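Local coordinates for lasso peptide isopeptidase AtxE2 (Asticcacaulis excentricus, PDB 5TXE), which hydrolyses the isopeptide bond of the lasso peptides astexin-2 and astexin-3, converting them to linear peptides, at residues 187-192 and 223-228. The protein carries 1 engineered substitution. Sequence-based numbering, arbitrary orientation.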
ATOM      1  N   SER A 187       0.376 -25.545   2.062  1.00 28.07           N
ATOM      2  CA  SER A 187       1.341 -25.241   3.119  1.00 26.84           C
ATOM      3  C   SER A 187       0.709 -24.499   4.276  1.00 27.00           C
ATOM      4  O   SER A 187      -0.356 -23.896   4.139  1.00 29.21           O
ATOM      5  CB  SER A 187       2.458 -24.355   2.561  1.00 27.27           C
ATOM      6  OG  SER A 187       1.979 -23.131   2.072  1.00 28.85           O
ATOM      7  N   GLY A 188       1.384 -24.531   5.414  1.00 29.06           N
ATOM      8  CA  GLY A 188       1.021 -23.683   6.572  1.00 27.47           C
ATOM      9  C   GLY A 188       1.852 -24.035   7.785  1.00 28.14           C
ATOM     10  O   GLY A 188       2.808 -24.793   7.642  1.00 27.16           O
ATOM     11  N   ARG A 189       1.452 -23.572   8.984  1.00 27.82           N
ATOM     12  CA  ARG A 189       2.301 -23.640  10.135  1.00 28.68           C
ATOM     13  C   ARG A 189       1.629 -24.162  11.393  1.00 31.42           C
ATOM     14  O   ARG A 189       1.346 -23.406  12.316  1.00 32.27           O
ATOM     15  CB  ARG A 189       2.942 -22.262  10.382  1.00 28.73           C
ATOM     16  CG  ARG A 189       3.872 -21.826   9.240  1.00 32.61           C
ATOM     17  CD  ARG A 189       4.549 -20.473   9.442  1.00 30.51           C
ATOM     18  NE  ARG A 189       3.569 -19.415   9.557  1.00 32.51           N
ATOM     19  CZ  ARG A 189       3.844 -18.198  10.024  1.00 31.76           C
ATOM     20  NH1 ARG A 189       5.072 -17.880  10.387  1.00 34.16           N
ATOM     21  NH2 ARG A 189       2.899 -17.304  10.105  1.00 29.10           N
ATOM     22  N   PRO A 190       1.457 -25.476  11.478  1.00 32.86           N
ATOM     23  CA  PRO A 190       0.875 -26.013  12.691  1.00 30.81           C
ATOM     24  C   PRO A 190       1.734 -25.671  13.871  1.00 32.37           C
ATOM     25  O   PRO A 190       1.226 -25.590  14.979  1.00 31.32           O
ATOM     26  CB  PRO A 190       0.892 -27.534  12.454  1.00 33.09           C
ATOM     27  CG  PRO A 190       1.839 -27.754  11.314  1.00 30.18           C
ATOM     28  CD  PRO A 190       1.689 -26.528  10.466  1.00 32.35           C
ATOM     29  N   GLY A 191       3.040 -25.495  13.676  1.00 30.82           N
ATOM     30  CA  GLY A 191       3.909 -25.117  14.822  1.00 29.50           C
ATOM     31  C   GLY A 191       3.484 -23.776  15.473  1.00 30.65           C
ATOM     32  O   GLY A 191       3.771 -23.514  16.639  1.00 31.22           O
ATOM     33  N   PHE A 192       2.862 -22.913  14.702  1.00 28.81           N
ATOM     34  CA  PHE A 192       2.487 -21.603  15.172  1.00 31.06           C
ATOM     35  C   PHE A 192       1.344 -21.810  16.147  1.00 32.43           C
ATOM     36  O   PHE A 192       1.336 -21.237  17.224  1.00 30.79           O
ATOM     37  CB  PHE A 192       2.075 -20.685  14.020  1.00 30.71           C
ATOM     38  CG  PHE A 192       1.687 -19.318  14.475  1.00 32.95           C
ATOM     39  CD1 PHE A 192       0.413 -19.079  14.940  1.00 34.24           C
ATOM     40  CD2 PHE A 192       2.598 -18.292  14.496  1.00 29.11           C
ATOM     41  CE1 PHE A 192       0.056 -17.814  15.389  1.00 36.86           C
ATOM     42  CE2 PHE A 192       2.248 -17.048  14.941  1.00 32.22           C
ATOM     43  CZ  PHE A 192       0.983 -16.782  15.387  1.00 31.10           C
ATOM     44  N   VAL A 223       4.583 -15.283  19.344  1.00 23.35           N
ATOM     45  CA  VAL A 223       5.341 -16.428  18.960  1.00 24.39           C
ATOM     46  C   VAL A 223       6.577 -15.944  18.217  1.00 26.86           C
ATOM     47  O   VAL A 223       6.478 -15.180  17.242  1.00 25.53           O
ATOM     48  CB  VAL A 223       4.536 -17.305  17.976  1.00 26.22           C
ATOM     49  CG1 VAL A 223       5.395 -18.426  17.423  1.00 25.68           C
ATOM     50  CG2 VAL A 223       3.250 -17.844  18.639  1.00 28.81           C
ATOM     51  N   LEU A 224       7.731 -16.433  18.636  1.00 32.49           N
ATOM     52  CA  LEU A 224       9.028 -16.137  17.977  1.00 34.75           C
ATOM     53  C   LEU A 224       9.323 -17.136  16.859  1.00 33.87           C
ATOM     54  O   LEU A 224       9.057 -18.327  16.993  1.00 35.27           O
ATOM     55  CB  LEU A 224      10.153 -16.239  19.001  1.00 33.40           C
ATOM     56  CG  LEU A 224       9.969 -15.291  20.198  1.00 40.17           C
ATOM     57  CD1 LEU A 224      11.034 -15.561  21.286  1.00 41.98           C
ATOM     58  CD2 LEU A 224      10.011 -13.832  19.742  1.00 34.48           C
ATOM     59  N   GLU A 225       9.950 -16.660  15.798  1.00 33.66           N
ATOM     60  CA  GLU A 225      10.672 -17.545  14.878  1.00 34.29           C
ATOM     61  C   GLU A 225      11.716 -18.368  15.653  1.00 37.48           C
ATOM     62  O   GLU A 225      12.203 -17.899  16.662  1.00 40.71           O
ATOM     63  CB  GLU A 225      11.345 -16.680  13.821  1.00 34.28           C
ATOM     64  CG  GLU A 225      10.377 -16.125  12.790  1.00 36.16           C
ATOM     65  CD  GLU A 225       9.721 -17.235  11.971  1.00 40.66           C
ATOM     66  OE1 GLU A 225      10.188 -18.409  12.002  1.00 44.87           O
ATOM     67  OE2 GLU A 225       8.741 -16.943  11.266  1.00 41.76           O
ATOM     68  N   PRO A 226      12.118 -19.564  15.210  1.00 40.76           N
ATOM     69  CA  PRO A 226      11.770 -20.133  13.902  1.00 36.30           C
ATOM     70  C   PRO A 226      10.520 -20.969  14.043  1.00 34.45           C
ATOM     71  O   PRO A 226      10.384 -21.722  15.006  1.00 32.26           O
ATOM     72  CB  PRO A 226      12.968 -21.061  13.609  1.00 38.43           C
ATOM     73  CG  PRO A 226      13.372 -21.564  14.978  1.00 39.33           C
ATOM     74  CD  PRO A 226      13.064 -20.427  15.964  1.00 37.09           C
ATOM     75  N   ILE A 227       9.624 -20.853  13.094  1.00 30.10           N
ATOM     76  CA  ILE A 227       8.493 -21.745  13.032  1.00 32.53           C
ATOM     77  C   ILE A 227       8.482 -22.281  11.601  1.00 33.78           C
ATOM     78  O   ILE A 227       8.417 -21.510  10.657  1.00 32.25           O
ATOM     79  CB  ILE A 227       7.160 -20.990  13.223  1.00 31.55           C
ATOM     80  CG1 ILE A 227       7.015 -20.437  14.626  1.00 33.07           C
ATOM     81  CG2 ILE A 227       5.973 -21.890  12.903  1.00 32.36           C
ATOM     82  CD1 ILE A 227       6.992 -21.456  15.755  1.00 36.24           C
ATOM     83  N   SER A 228       8.483 -23.598  11.435  1.00 35.02           N
ATOM     84  CA  SER A 228       8.577 -24.170  10.103  1.00 35.66           C
ATOM     85  C   SER A 228       7.257 -24.248   9.364  1.00 37.21           C
ATOM     86  O   SER A 228       6.175 -24.362   9.951  1.00 38.02           O
ATOM     87  CB  SER A 228       9.052 -25.618  10.182  1.00 39.53           C
ATOM     88  OG  SER A 228      10.090 -25.772  11.106  1.00 40.80           O
TER
HETATM   89  O   HOH W   1       7.599 -18.971  10.020  1.00 32.68           O
HETATM   90  O   HOH W   2       4.885 -25.799  11.682  1.00 29.10           O
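No direct hydrogen bond joins 187-192 to 223-228; two bridging waters, apolar packing and one long salt bridge hold them together. R189 sits at the N-cap position of helix 190-202. Its CG lies beside the backbone N (chi1 -64°), and the chain bends at chi3 (-61°). The aliphatic part runs across I227, with CD 4.0 Å from I227 CG2. At the tip, NH1 makes a long salt bridge to E225 OE2, 3.9 Å away at the guanidinium edge. Water 1 accepts from R189 NH1 (2.8 Å) and donates to E225 OE2 and I227 O. The stronger salt bridge of R189 runs from NE to E174, and NH1 also bonds A119 O. An alanine in place of R189 would lose these polar links and the methylene packing on I227, and would probably loosen the loop. E225 OE1 takes the I227 N-H (2.7 Å). Water 2 links G191 N to S228 O. F192 CG is anti to its backbone N (chi1 -180°), and V223 CG2 makes a CH-pi contact over one ring face, 4.2 Å from the centroid. The contact ties the end of the connection between strands 183-188 and 230-235 back to its helical start; these strands are neighbours in a four-stranded antiparallel sheet, consistent with a blade of the S9-family beta-propeller.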